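Local coordinates for protein CG14216 (Drosophila melanogaster, PDB 3P9Y) that removes phosphate from phosphoserine in the C-terminal domain of RNA polymerase II and probably takes part in RNA processing and transcription termination, at residues 120-124 / 192-196. The protein carries 2 engineered substitutions. Sequence-based numbering, arbitrary orientation.
Sequences YDLVV and LHSVL. With IMD (imidazole), chain I.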
ATOM      1  N   TYR A 120       4.764   8.211  -3.715  1.00 17.49           N
ATOM      2  CA  TYR A 120       4.032   8.761  -4.843  1.00 18.29           C
ATOM      3  C   TYR A 120       4.982   9.100  -5.998  1.00 19.01           C
ATOM      4  O   TYR A 120       4.752   8.697  -7.130  1.00 17.84           O
ATOM      5  CB  TYR A 120       3.301  10.019  -4.390  1.00 17.12           C
ATOM      6  CG  TYR A 120       2.502  10.734  -5.455  1.00 17.07           C
ATOM      7  CD1 TYR A 120       1.297  10.222  -5.913  1.00 16.60           C
ATOM      8  CD2 TYR A 120       2.928  11.956  -5.960  1.00 17.78           C
ATOM      9  CE1 TYR A 120       0.553  10.895  -6.869  1.00 16.77           C
ATOM     10  CE2 TYR A 120       2.195  12.632  -6.912  1.00 16.78           C
ATOM     11  CZ  TYR A 120       1.010  12.101  -7.363  1.00 16.27           C
ATOM     12  OH  TYR A 120       0.282  12.781  -8.308  1.00 16.43           O
ATOM     13  N   ASP A 121       6.047   9.835  -5.692  1.00 19.11           N
ATOM     14  CA  ASP A 121       7.000  10.273  -6.706  1.00 21.71           C
ATOM     15  C   ASP A 121       7.722   9.110  -7.367  1.00 21.75           C
ATOM     16  O   ASP A 121       7.931   9.117  -8.573  1.00 22.63           O
ATOM     17  CB  ASP A 121       8.028  11.222  -6.092  1.00 22.94           C
ATOM     18  CG  ASP A 121       7.455  12.590  -5.813  1.00 22.95           C
ATOM     19  OD1 ASP A 121       6.419  12.936  -6.413  1.00 23.21           O
ATOM     20  OD2 ASP A 121       8.036  13.319  -4.992  1.00 23.00           O
ATOM     21  N   LEU A 122       8.113   8.118  -6.578  1.00 20.65           N
ATOM     22  CA  LEU A 122       8.812   6.959  -7.119  1.00 21.75           C
ATOM     23  C   LEU A 122       7.887   6.175  -8.044  1.00 21.86           C
ATOM     24  O   LEU A 122       8.303   5.701  -9.103  1.00 21.76           O
ATOM     25  CB  LEU A 122       9.329   6.067  -5.987  1.00 21.62           C
ATOM     26  CG  LEU A 122      10.506   6.656  -5.202  1.00 22.52           C
ATOM     27  CD1 LEU A 122      10.782   5.861  -3.938  1.00 22.93           C
ATOM     28  CD2 LEU A 122      11.758   6.720  -6.079  1.00 24.53           C
ATOM     29  N   VAL A 123       6.627   6.049  -7.643  1.00 20.07           N
ATOM     30  CA  VAL A 123       5.636   5.354  -8.444  1.00 19.03           C
ATOM     31  C   VAL A 123       5.427   6.087  -9.765  1.00 21.54           C
ATOM     32  O   VAL A 123       5.421   5.472 -10.826  1.00 21.25           O
ATOM     33  CB  VAL A 123       4.289   5.238  -7.692  1.00 19.56           C
ATOM     34  CG1 VAL A 123       3.169   4.867  -8.646  1.00 17.27           C
ATOM     35  CG2 VAL A 123       4.396   4.222  -6.548  1.00 17.66           C
ATOM     36  N   VAL A 124       5.262   7.405  -9.696  1.00 20.45           N
ATOM     37  CA  VAL A 124       4.989   8.199 -10.887  1.00 22.80           C
ATOM     38  C   VAL A 124       6.207   8.206 -11.810  1.00 25.07           C
ATOM     39  O   VAL A 124       6.080   8.053 -13.022  1.00 25.76           O
ATOM     40  CB  VAL A 124       4.580   9.640 -10.520  1.00 22.88           C
ATOM     41  CG1 VAL A 124       4.534  10.527 -11.757  1.00 25.01           C
ATOM     42  CG2 VAL A 124       3.224   9.642  -9.813  1.00 19.00           C
ATOM     43  N   LEU A 192      -2.948  13.754  -3.659  1.00 13.60           N
ATOM     44  CA  LEU A 192      -2.167  14.036  -4.857  1.00 15.60           C
ATOM     45  C   LEU A 192      -2.672  13.103  -5.950  1.00 16.37           C
ATOM     46  O   LEU A 192      -2.909  11.922  -5.699  1.00 15.11           O
ATOM     47  CB  LEU A 192      -0.670  13.805  -4.616  1.00 14.93           C
ATOM     48  CG  LEU A 192      -0.081  14.429  -3.346  1.00 16.10           C
ATOM     49  CD1 LEU A 192       1.398  14.093  -3.232  1.00 16.15           C
ATOM     50  CD2 LEU A 192      -0.289  15.943  -3.324  1.00 15.97           C
ATOM     51  N   HIS A 193      -2.838  13.626  -7.158  1.00 15.98           N
ATOM     52  CA  HIS A 193      -3.400  12.836  -8.244  1.00 15.82           C
ATOM     53  C   HIS A 193      -2.640  13.022  -9.550  1.00 17.67           C
ATOM     54  O   HIS A 193      -2.350  14.147  -9.958  1.00 16.65           O
ATOM     55  CB  HIS A 193      -4.864  13.200  -8.461  1.00 15.71           C
ATOM     56  CG  HIS A 193      -5.497  12.476  -9.608  1.00 16.87           C
ATOM     57  ND1 HIS A 193      -6.403  13.071 -10.460  1.00 17.25           N
ATOM     58  CD2 HIS A 193      -5.353  11.203 -10.042  1.00 16.31           C
ATOM     59  CE1 HIS A 193      -6.792  12.194 -11.366  1.00 17.12           C
ATOM     60  NE2 HIS A 193      -6.167  11.054 -11.138  1.00 16.34           N
ATOM     61  N   SER A 194      -2.311  11.903 -10.190  1.00 16.83           N
ATOM     62  CA  SER A 194      -1.744  11.917 -11.531  1.00 19.03           C
ATOM     63  C   SER A 194      -2.442  10.857 -12.363  1.00 20.12           C
ATOM     64  O   SER A 194      -2.811   9.800 -11.848  1.00 17.87           O
ATOM     65  CB  SER A 194      -0.244  11.623 -11.492  1.00 18.90           C
ATOM     66  OG  SER A 194       0.459  12.651 -10.822  1.00 17.92           O
ATOM     67  N   VAL A 195      -2.632  11.148 -13.645  1.00 19.61           N
ATOM     68  CA  VAL A 195      -3.110  10.146 -14.586  1.00 20.79           C
ATOM     69  C   VAL A 195      -1.952   9.703 -15.465  1.00 22.14           C
ATOM     70  O   VAL A 195      -1.369  10.509 -16.187  1.00 22.08           O
ATOM     71  CB  VAL A 195      -4.227  10.690 -15.488  1.00 21.03           C
ATOM     72  CG1 VAL A 195      -4.805   9.570 -16.333  1.00 22.75           C
ATOM     73  CG2 VAL A 195      -5.316  11.350 -14.653  1.00 20.78           C
ATOM     74  N   LEU A 196      -1.619   8.420 -15.397  1.00 22.26           N
ATOM     75  CA  LEU A 196      -0.574   7.857 -16.238  1.00 23.30           C
ATOM     76  C   LEU A 196      -1.186   6.812 -17.158  1.00 25.56           C
ATOM     77  O   LEU A 196      -2.385   6.553 -17.096  1.00 25.86           O
ATOM     78  CB  LEU A 196       0.524   7.253 -15.372  1.00 23.77           C
ATOM     79  CG  LEU A 196       1.172   8.296 -14.461  1.00 25.54           C
ATOM     80  CD1 LEU A 196       1.874   7.647 -13.285  1.00 25.52           C
ATOM     81  CD2 LEU A 196       2.135   9.165 -15.258  1.00 26.73           C
TER
HETATM   82  N1  IMD I 196       6.720  13.264  -9.452  1.00 29.97           N
HETATM   83  C2  IMD I 196       7.305  12.170  -9.987  1.00 27.99           C
HETATM   84  N3  IMD I 196       7.344  12.315 -11.331  1.00 31.82           N
HETATM   85  C4  IMD I 196       6.784  13.503 -11.645  1.00 32.21           C
HETATM   86  C5  IMD I 196       6.391  14.104 -10.459  1.00 31.73           C
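Y120 lays one face of its phenol ring against L192, whose CB sits 3.8 Å from the ring centroid and 19° off the ring normal, which meets the criterion for a CH-pi contact. This joins helix 117-128 to the antiparallel edge strand 192-197 of the sheet in the low-molecular-weight protein tyrosine phosphatase-like fold; the two short segments run nearly parallel, 6° apart, with axes 10.6 Å from each other. L192 meets the ring off-centre, and L192 CD1 lies 3.8 Å from Y120 CD2. The opposite face is covered from within the helix by V124 CG2, 4.1 Å above the plane and over its centre, so the ring is packed between two aliphatic groups. With CG anti to the backbone N (chi1 179°), the ring spans the gap to the strand and places Y120 OH 2.5 Å from S194 OG, a short hydrogen bond in which either hydroxyl may donate. A phenylalanine here would probably leave S194 OG without its hydroxyl mate and the far end of the ring without a polar tie to the strand. Backbone hydrogen bonds of L192, S194 and L196 tie the strand to neighbouring strand 137-142. Farther along, L196 CD1 approaches V124 CG1 at 4.2 Å.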